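Local coordinates for protein apoptosis regulator Bcl-2 homolog (Fowlpox virus, PDB 5TZP) that inhibits apoptosis of the infected host cell by sequestering and inactivating proapoptotic Bcl-2 proteins, including BAX and BAK1, at residues A[21-25]-A[38-42]. Sequence-based numbering, arbitrary orientation.
With EDO (1,2-ethanediol), chain E; SO4 (sulfate ion), chain O.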
loop_
_atom_site.group_PDB
_atom_site.type_symbol
_atom_site.label_atom_id
_atom_site.label_comp_id
_atom_site.label_asym_id
_atom_site.label_seq_id
_atom_site.Cartn_x
_atom_site.Cartn_y
_atom_site.Cartn_z
ATOM N N ASN A 21 -10.305 2.302 5.540
ATOM C CA ASN A 21 -10.801 1.012 6.032
ATOM C C ASN A 21 -10.284 -0.156 5.189
ATOM O O ASN A 21 -9.997 -1.212 5.714
ATOM C CB ASN A 21 -12.328 1.051 6.053
ATOM C CG ASN A 21 -12.934 -0.145 6.683
ATOM O OD1 ASN A 21 -13.495 -0.957 5.974
ATOM N ND2 ASN A 21 -12.823 -0.280 8.004
ATOM N N MET A 22 -10.162 0.025 3.867
ATOM C CA MET A 22 -9.600 -1.009 3.009
ATOM C C MET A 22 -8.141 -1.249 3.316
ATOM O O MET A 22 -7.707 -2.382 3.523
ATOM C CB MET A 22 -9.760 -0.533 1.582
ATOM C CG MET A 22 -9.257 -1.530 0.576
ATOM S SD MET A 22 -10.299 -2.996 0.383
ATOM C CE MET A 22 -11.495 -2.468 -0.819
ATOM N N ILE A 23 -7.354 -0.181 3.367
ATOM C CA ILE A 23 -5.919 -0.304 3.590
ATOM C C ILE A 23 -5.627 -0.923 4.955
ATOM O O ILE A 23 -4.815 -1.857 5.087
ATOM C CB ILE A 23 -5.279 1.080 3.467
ATOM C CG1 ILE A 23 -5.390 1.610 2.036
ATOM C CG2 ILE A 23 -3.802 0.997 3.921
ATOM C CD1 ILE A 23 -5.164 3.077 1.864
ATOM N N GLN A 24 -6.251 -0.389 6.001
ATOM C CA GLN A 24 -5.953 -0.850 7.360
ATOM C C GLN A 24 -6.396 -2.288 7.572
ATOM O O GLN A 24 -5.660 -3.091 8.150
ATOM C CB GLN A 24 -6.577 0.080 8.383
ATOM C CG GLN A 24 -6.032 -0.160 9.793
ATOM C CD GLN A 24 -6.338 0.894 10.781
ATOM O OE1 GLN A 24 -7.110 1.801 10.513
ATOM N NE2 GLN A 24 -5.834 0.754 11.976
ATOM N N ASN A 25 -7.566 -2.691 7.033
ATOM C CA ASN A 25 -7.962 -4.104 7.143
ATOM C C ASN A 25 -6.962 -5.007 6.431
ATOM O O ASN A 25 -6.654 -6.081 6.962
ATOM C CB ASN A 25 -9.397 -4.297 6.683
ATOM C CG ASN A 25 -10.335 -4.025 7.801
ATOM O OD1 ASN A 25 -10.386 -4.772 8.748
ATOM N ND2 ASN A 25 -11.112 -2.964 7.680
ATOM N N SER A 38 -14.434 -9.580 5.514
ATOM C CA SER A 38 -15.797 -9.286 5.971
ATOM C C SER A 38 -15.931 -7.965 6.700
ATOM O O SER A 38 -17.089 -7.515 6.961
ATOM C CB SER A 38 -16.280 -10.443 6.827
ATOM O OG SER A 38 -15.713 -10.367 8.088
ATOM N N PHE A 39 -14.836 -7.269 6.924
ATOM C CA PHE A 39 -14.887 -6.001 7.594
ATOM C C PHE A 39 -14.866 -4.838 6.650
ATOM O O PHE A 39 -14.890 -3.695 7.102
ATOM C CB PHE A 39 -13.756 -5.863 8.631
ATOM C CG PHE A 39 -13.857 -6.886 9.716
ATOM C CD1 PHE A 39 -14.768 -6.747 10.754
ATOM C CD2 PHE A 39 -13.127 -8.044 9.674
ATOM C CE1 PHE A 39 -14.885 -7.693 11.736
ATOM C CE2 PHE A 39 -13.233 -8.995 10.648
ATOM C CZ PHE A 39 -14.131 -8.824 11.696
ATOM N N VAL A 40 -14.778 -5.077 5.360
ATOM C CA VAL A 40 -14.791 -4.013 4.344
ATOM C C VAL A 40 -16.080 -4.056 3.542
ATOM O O VAL A 40 -16.752 -5.063 3.496
ATOM C CB VAL A 40 -13.553 -4.073 3.422
ATOM C CG1 VAL A 40 -12.260 -4.045 4.199
ATOM C CG2 VAL A 40 -13.587 -5.263 2.521
ATOM N N ILE A 41 -16.419 -2.933 2.902
ATOM C CA ILE A 41 -17.624 -2.910 2.092
ATOM C C ILE A 41 -17.405 -3.685 0.780
ATOM O O ILE A 41 -18.235 -4.500 0.370
ATOM C CB ILE A 41 -18.054 -1.452 1.865
ATOM C CG1 ILE A 41 -18.467 -0.781 3.208
ATOM C CG2 ILE A 41 -19.167 -1.390 0.787
ATOM C CD1 ILE A 41 -18.706 0.724 3.027
ATOM N N ASP A 42 -16.287 -3.423 0.091
ATOM C CA ASP A 42 -16.032 -3.914 -1.259
ATOM C C ASP A 42 -15.122 -5.139 -1.181
ATOM O O ASP A 42 -13.893 -5.063 -1.338
ATOM C CB ASP A 42 -15.443 -2.782 -2.107
ATOM C CG ASP A 42 -15.308 -3.178 -3.559
ATOM O OD1 ASP A 42 -15.467 -4.359 -3.920
ATOM O OD2 ASP A 42 -14.943 -2.244 -4.344
HETATM C C1 EDO E . -13.661 -0.336 1.507
HETATM O O1 EDO E . -14.657 -1.103 0.728
HETATM C C2 EDO E . -14.360 0.392 2.625
HETATM O O2 EDO E . -14.880 -0.577 3.575
HETATM S S SO4 O . -5.675 2.630 15.225
HETATM O O1 SO4 O . -4.414 2.413 15.978
HETATM O O2 SO4 O . -6.812 2.876 16.169
HETATM O O3 SO4 O . -5.860 1.407 14.469
HETATM O O4 SO4 O . -5.571 3.787 14.314
#
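V40 lays its CG1 methyl over one side of helix 14-32, 3.8 Å from N25 CB. With CG1 anti to its own carbonyl carbon (chi1 -55°), that methyl is the branch turned to the helix. V40 CG1 also makes a looser apolar contact with M22 SD at 4.4 Å. The M22 chain bends at chi2 and chi3, which brings its CE methyl to 3.6 Å from D42 O. Farther along the helix, the N25 side chain crosses that of F39 at about a right angle, yet the amide and ring planes are only 7° apart. N25 OD1 lies 3.5 Å from F39 CB and also accepts a hydrogen bond from R36. N25 ND2 gives a hydrogen bond to N21 O at 2.9 Å. The same carbonyl accepts the helical bond from N25 N, and the two donors reach it from opposite faces. In this all-helical Bcl-2 fold, the contact packs the connection between helices 14-32 and 43-68 against the first of them. Y46 of helix 43-68 touches both M22 and V40. D42 is the N-cap of that helix: its carboxylate caps a backbone N, hydrogen-bonds the S45 hydroxyl and forms a salt bridge with R144. An ethanediol, probably from the crystallisation liquor, lies between M22 and the loop. I41 N donates to its O2, nearly straight at 166°.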